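Local coordinates for protein farnesyl diphosphate synthase (Rhodobacter capsulatus, PDB 3LVS) that probably builds farnesyl diphosphate by condensing isopentenyl diphosphate with allylic diphosphates, as an isoprenyl chain-elongating transferase, at residues B[159-164]-B[236-241]; B[170-175]-B[240-245]. All blocks are in the same frame, centred on the assembly; numbering follows the deposited sequence.

From the N terminus, helix 150-160 leads into the first segment of interaction 1, and helix 169-195 soon supplies the first segment of interaction 2. The chain then runs through helix 200-222 and the unmodelled residues 224-235 before 236-241 returns to 159-164, spanning 71 residues. Interaction 2 follows, with 240-245 meeting 170-175 across a 64-residue span. The segments occur in the same order on both sides, so the two spans cross rather than nest. Lys241 takes part in both contacts, and Ala160 CB lies 3.8 Å from Leu175 CD2. Together they tie the returning chain and helix 244-248 to two consecutive helices.

Interaction 1: B[159-164]-B[236-241]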
loop_
_atom_site.group_PDB
_atom_site.type_symbol
_atom_site.label_atom_id
_atom_site.label_comp_id
_atom_site.label_asym_id
_atom_site.label_seq_id
_atom_site.Cartn_x
_atom_site.Cartn_y
_atom_site.Cartn_z
ATOM N N ALA B 159 0.665 19.089 -11.772
ATOM C CA ALA B 159 0.318 19.824 -12.998
ATOM C C ALA B 159 -0.498 21.093 -12.688
ATOM O O ALA B 159 -0.182 22.185 -13.173
ATOM C CB ALA B 159 -0.448 18.913 -13.971
ATOM N N ALA B 160 -1.512 20.944 -11.840
ATOM C CA ALA B 160 -2.451 22.022 -11.549
ATOM C C ALA B 160 -1.809 23.259 -10.935
ATOM O O ALA B 160 -2.215 24.377 -11.251
ATOM C CB ALA B 160 -3.576 21.527 -10.651
ATOM N N GLU B 161 -0.807 23.079 -10.080
ATOM C CA GLU B 161 -0.279 24.239 -9.346
ATOM C C GLU B 161 0.599 25.191 -10.172
ATOM O O GLU B 161 0.963 26.273 -9.705
ATOM C CB GLU B 161 0.370 23.839 -8.019
ATOM C CG GLU B 161 1.477 22.820 -8.095
ATOM C CD GLU B 161 1.895 22.366 -6.709
ATOM O OE1 GLU B 161 1.019 21.909 -5.940
ATOM O OE2 GLU B 161 3.095 22.485 -6.379
ATOM N N THR B 162 0.902 24.794 -11.405
ATOM C CA THR B 162 1.589 25.654 -12.362
ATOM C C THR B 162 0.904 25.664 -13.729
ATOM O O THR B 162 1.575 25.867 -14.743
ATOM C CB THR B 162 3.037 25.176 -12.621
ATOM O OG1 THR B 162 3.019 23.810 -13.079
ATOM C CG2 THR B 162 3.901 25.324 -11.376
ATOM N N ALA B 163 -0.406 25.437 -13.768
ATOM C CA ALA B 163 -1.130 25.354 -15.041
ATOM C C ALA B 163 -1.069 26.669 -15.832
ATOM O O ALA B 163 -1.059 27.768 -15.249
ATOM C CB ALA B 163 -2.570 24.917 -14.818
ATOM N N ALA B 164 -0.989 26.535 -17.152
ATOM C CA ALA B 164 -0.866 27.679 -18.056
ATOM C C ALA B 164 -2.192 28.441 -18.145
ATOM O O ALA B 164 -2.270 29.605 -17.724
ATOM C CB ALA B 164 -0.396 27.212 -19.436
ATOM N N ASP B 236 3.344 29.892 -2.755
ATOM C CA ASP B 236 3.250 30.845 -3.861
ATOM C C ASP B 236 2.457 30.317 -5.054
ATOM O O ASP B 236 1.415 30.877 -5.393
ATOM C CB ASP B 236 4.637 31.318 -4.301
ATOM C CG ASP B 236 4.880 32.786 -3.990
ATOM O OD1 ASP B 236 4.061 33.390 -3.264
ATOM O OD2 ASP B 236 5.888 33.341 -4.479
ATOM N N ALA B 237 2.954 29.253 -5.687
ATOM C CA ALA B 237 2.242 28.584 -6.782
ATOM C C ALA B 237 0.948 27.980 -6.250
ATOM O O ALA B 237 -0.122 28.141 -6.850
ATOM C CB ALA B 237 3.113 27.506 -7.400
ATOM N N GLU B 238 1.074 27.307 -5.107
ATOM C CA GLU B 238 -0.043 26.717 -4.370
ATOM C C GLU B 238 -0.936 27.791 -3.725
ATOM O O GLU B 238 -2.165 27.657 -3.725
ATOM C CB GLU B 238 0.494 25.736 -3.314
ATOM C CG GLU B 238 1.307 24.573 -3.916
ATOM C CD GLU B 238 2.245 23.879 -2.928
ATOM O OE1 GLU B 238 1.891 23.758 -1.733
ATOM O OE2 GLU B 238 3.338 23.438 -3.358
ATOM N N ALA B 239 -0.312 28.850 -3.197
ATOM C CA ALA B 239 -1.026 29.980 -2.581
ATOM C C ALA B 239 -1.880 30.805 -3.563
ATOM O O ALA B 239 -2.912 31.354 -3.171
ATOM C CB ALA B 239 -0.049 30.886 -1.819
ATOM N N HIS B 240 -1.454 30.887 -4.826
ATOM C CA HIS B 240 -2.178 31.651 -5.851
ATOM C C HIS B 240 -2.957 30.771 -6.837
ATOM O O HIS B 240 -3.270 31.201 -7.951
ATOM C CB HIS B 240 -1.222 32.562 -6.622
ATOM C CG HIS B 240 -0.721 33.729 -5.832
ATOM N ND1 HIS B 240 0.328 33.631 -4.942
ATOM C CD2 HIS B 240 -1.117 35.024 -5.806
ATOM C CE1 HIS B 240 0.554 34.814 -4.398
ATOM N NE2 HIS B 240 -0.309 35.676 -4.905
ATOM N N LYS B 241 -3.271 29.546 -6.426
ATOM C CA LYS B 241 -4.039 28.624 -7.258
ATOM C C LYS B 241 -5.533 28.991 -7.236
ATOM O O LYS B 241 -5.993 29.702 -6.334
ATOM C CB LYS B 241 -3.823 27.190 -6.781
ATOM C CG LYS B 241 -3.851 26.159 -7.888
ATOM C CD LYS B 241 -3.585 24.763 -7.357
ATOM C CE LYS B 241 -4.846 24.122 -6.811
ATOM N NZ LYS B 241 -4.549 22.795 -6.205
#
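Glu161 and Glu238 mark the closest backbone approach, their CA atoms 5.6 Å apart. Each belongs to a type I beta turn, Ala160 to Ala163 on one side and Glu238 to Lys241 on the other, so two turns meet near the surface. Ala237 CB packs 3.4 Å from Glu161 O. With CG between its backbone N and carbonyl carbon (chi1 56°), Glu161 sends an extended chain alongside that of Glu238, both pointing the same way. Glu161 OE1 lies 3.4 Å from Glu238 CG, while the two OE2 atoms of Glu161 and Glu238 stand 3.2 Å apart, with the carboxylate planes 37° from each other. Lys241 runs past the Glu161 backbone, its CD 3.9 Å from Glu161 CA; a bend at chi3 (84°) helps direct NZ to its salt-bridge partner, Asp157. Replacing Glu161 with an alanine would probably leave Glu238 CG without the carboxylate packed against it and its chain less confined on that side. Glu238 also touches Asp88, in a sequence resembling the first aspartate-rich motif of prenyl synthases. The close OE2 pair, both acceptors, probably raises the glutamates' proton affinity; Lys241 NZ, 5.6 Å from Glu161 OE1, may temper the repulsion at a distance.

Interaction 2: B[170-175]-B[240-245]; sequences DEIIRL and HKATFV
Ile172 meets Phe244 with its terminal methyl set over the ring: CD1 is 3.5 Å from the centroid of the Phe244 ring and 2° off the ring normal, a CH-pi contact centred on one face. The rotamer explains this approach. In Ile172, CG1 sits between the backbone N and the carbonyl carbon (chi1 74°), and the nearly extended chi2 carries CD1 out to the aromatic face. The other branch, CG2, lies instead beside the backbone N and packs 3.4 Å from Ala242 O, so one side chain fills two positions along the opposing segment. Phe244 has CG beside its own backbone N (chi1 -70°), and its ring reaches back to helix 169-195. Ile173 comes in at the ring edge, near its plane, with CG1 3.8 Å from Phe244 CE1, and its side chain crosses that of Phe244 at about a right angle. Two consecutive isoleucines thus meet the ring differently, one over a face and the other at an edge. Farther along the helix, Leu175 and Lys241 approach tip to tip: Lys241 NZ, salt-bridged to Asp157, has Leu175 CD2 beside it at 3.5 Å. The closest CA pair across the segments is Ile172 and Thr243, 7.4 Å apart. Thr243 occupies the N-cap of helix 244-248; its OG1 accepts a weak capping bond from Val245 N. At the same helix start, Phe244 N donates to Asp218 of helix 200-222, in a sequence resembling the second aspartate-rich motif of prenyl synthases. Phe244 also packs on Leu211, Gln214 and Ile215 of that helix, while Leu175 packs on Leu156 and Ala160 of helix 150-160. The contact therefore seats the start of helix 244-248 against helices 169-195 and 200-222, with helix 150-160 adjoining at Leu175.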
loop_
_atom_site.group_PDB
_atom_site.type_symbol
_atom_site.label_atom_id
_atom_site.label_comp_id
_atom_site.label_asym_id
_atom_site.label_seq_id
_atom_site.Cartn_x
_atom_site.Cartn_y
_atom_site.Cartn_z
ATOM N N ASP B 170 -14.593 22.614 -12.954
ATOM C CA ASP B 170 -14.562 21.154 -13.153
ATOM C C ASP B 170 -13.236 20.515 -12.726
ATOM O O ASP B 170 -13.226 19.444 -12.114
ATOM C CB ASP B 170 -14.839 20.806 -14.618
ATOM C CG ASP B 170 -16.291 21.024 -15.007
ATOM O OD1 ASP B 170 -17.073 21.508 -14.158
ATOM O OD2 ASP B 170 -16.656 20.702 -16.160
ATOM N N GLU B 171 -12.133 21.197 -13.048
ATOM C CA GLU B 171 -10.798 20.719 -12.754
ATOM C C GLU B 171 -10.537 20.693 -11.256
ATOM O O GLU B 171 -10.158 19.650 -10.748
ATOM C CB GLU B 171 -9.738 21.539 -13.497
ATOM C CG GLU B 171 -9.618 21.170 -14.980
ATOM C CD GLU B 171 -8.886 22.223 -15.823
ATOM O OE1 GLU B 171 -8.631 23.348 -15.331
ATOM O OE2 GLU B 171 -8.575 21.919 -16.993
ATOM N N ILE B 172 -10.772 21.808 -10.553
ATOM C CA ILE B 172 -10.596 21.826 -9.099
ATOM C C ILE B 172 -11.579 20.920 -8.342
ATOM O O ILE B 172 -11.313 20.532 -7.208
ATOM C CB ILE B 172 -10.554 23.268 -8.466
ATOM C CG1 ILE B 172 -11.925 23.940 -8.426
ATOM C CG2 ILE B 172 -9.531 24.153 -9.166
ATOM C CD1 ILE B 172 -11.969 25.112 -7.415
ATOM N N ILE B 173 -12.697 20.572 -8.983
ATOM C CA ILE B 173 -13.617 19.584 -8.434
ATOM C C ILE B 173 -13.010 18.180 -8.570
ATOM O O ILE B 173 -12.988 17.441 -7.592
ATOM C CB ILE B 173 -15.061 19.700 -9.044
ATOM C CG1 ILE B 173 -15.798 20.889 -8.414
ATOM C CG2 ILE B 173 -15.892 18.424 -8.815
ATOM C CD1 ILE B 173 -17.090 21.272 -9.148
ATOM N N ARG B 174 -12.503 17.844 -9.761
ATOM C CA ARG B 174 -11.803 16.572 -10.023
ATOM C C ARG B 174 -10.561 16.390 -9.131
ATOM O O ARG B 174 -10.252 15.283 -8.673
ATOM C CB ARG B 174 -11.390 16.488 -11.492
ATOM C CG ARG B 174 -10.839 15.122 -11.925
ATOM C CD ARG B 174 -10.863 14.958 -13.452
ATOM N NE ARG B 174 -9.554 15.104 -14.097
ATOM C CZ ARG B 174 -8.984 16.261 -14.443
ATOM N NH1 ARG B 174 -7.799 16.259 -15.034
ATOM N NH2 ARG B 174 -9.582 17.421 -14.203
ATOM N N LEU B 175 -9.874 17.498 -8.886
ATOM C CA LEU B 175 -8.752 17.559 -7.979
ATOM C C LEU B 175 -9.178 17.114 -6.573
ATOM O O LEU B 175 -8.710 16.082 -6.082
ATOM C CB LEU B 175 -8.217 18.990 -7.970
ATOM C CG LEU B 175 -6.728 19.268 -7.783
ATOM C CD1 LEU B 175 -5.896 18.258 -8.531
ATOM C CD2 LEU B 175 -6.408 20.671 -8.272
ATOM N N HIS B 240 -1.454 30.887 -4.826
ATOM C CA HIS B 240 -2.178 31.651 -5.851
ATOM C C HIS B 240 -2.957 30.771 -6.837
ATOM O O HIS B 240 -3.270 31.201 -7.951
ATOM C CB HIS B 240 -1.222 32.562 -6.622
ATOM C CG HIS B 240 -0.721 33.729 -5.832
ATOM N ND1 HIS B 240 0.328 33.631 -4.942
ATOM C CD2 HIS B 240 -1.117 35.024 -5.806
ATOM C CE1 HIS B 240 0.554 34.814 -4.398
ATOM N NE2 HIS B 240 -0.309 35.676 -4.905
ATOM N N LYS B 241 -3.271 29.546 -6.426
ATOM C CA LYS B 241 -4.039 28.624 -7.258
ATOM C C LYS B 241 -5.533 28.991 -7.236
ATOM O O LYS B 241 -5.993 29.702 -6.334
ATOM C CB LYS B 241 -3.823 27.190 -6.781
ATOM C CG LYS B 241 -3.851 26.159 -7.888
ATOM C CD LYS B 241 -3.585 24.763 -7.357
ATOM C CE LYS B 241 -4.846 24.122 -6.811
ATOM N NZ LYS B 241 -4.549 22.795 -6.205
ATOM N N ALA B 242 -6.278 28.525 -8.236
ATOM C CA ALA B 242 -7.717 28.761 -8.296
ATOM C C ALA B 242 -8.450 27.958 -7.220
ATOM O O ALA B 242 -8.376 26.727 -7.184
ATOM C CB ALA B 242 -8.267 28.440 -9.685
ATOM N N THR B 243 -9.145 28.682 -6.348
ATOM C CA THR B 243 -9.936 28.112 -5.266
ATOM C C THR B 243 -11.432 28.302 -5.554
ATOM O O THR B 243 -11.811 28.970 -6.521
ATOM C CB THR B 243 -9.624 28.820 -3.937
ATOM O OG1 THR B 243 -10.212 30.122 -3.961
ATOM C CG2 THR B 243 -8.113 28.959 -3.727
ATOM N N PHE B 244 -12.279 27.734 -4.699
ATOM C CA PHE B 244 -13.720 27.904 -4.830
ATOM C C PHE B 244 -14.164 29.329 -4.504
ATOM O O PHE B 244 -15.187 29.768 -4.986
ATOM C CB PHE B 244 -14.477 26.877 -3.978
ATOM C CG PHE B 244 -14.368 25.467 -4.492
ATOM C CD1 PHE B 244 -15.200 25.016 -5.525
ATOM C CD2 PHE B 244 -13.433 24.585 -3.951
ATOM C CE1 PHE B 244 -15.099 23.712 -6.005
ATOM C CE2 PHE B 244 -13.323 23.277 -4.428
ATOM C CZ PHE B 244 -14.155 22.845 -5.467
ATOM N N VAL B 245 -13.401 30.053 -3.696
ATOM C CA VAL B 245 -13.714 31.459 -3.446
ATOM C C VAL B 245 -13.388 32.330 -4.674
ATOM O O VAL B 245 -14.198 33.164 -5.075
ATOM C CB VAL B 245 -13.048 31.992 -2.149
ATOM C CG1 VAL B 245 -13.276 33.496 -1.992
ATOM C CG2 VAL B 245 -13.596 31.251 -0.928
#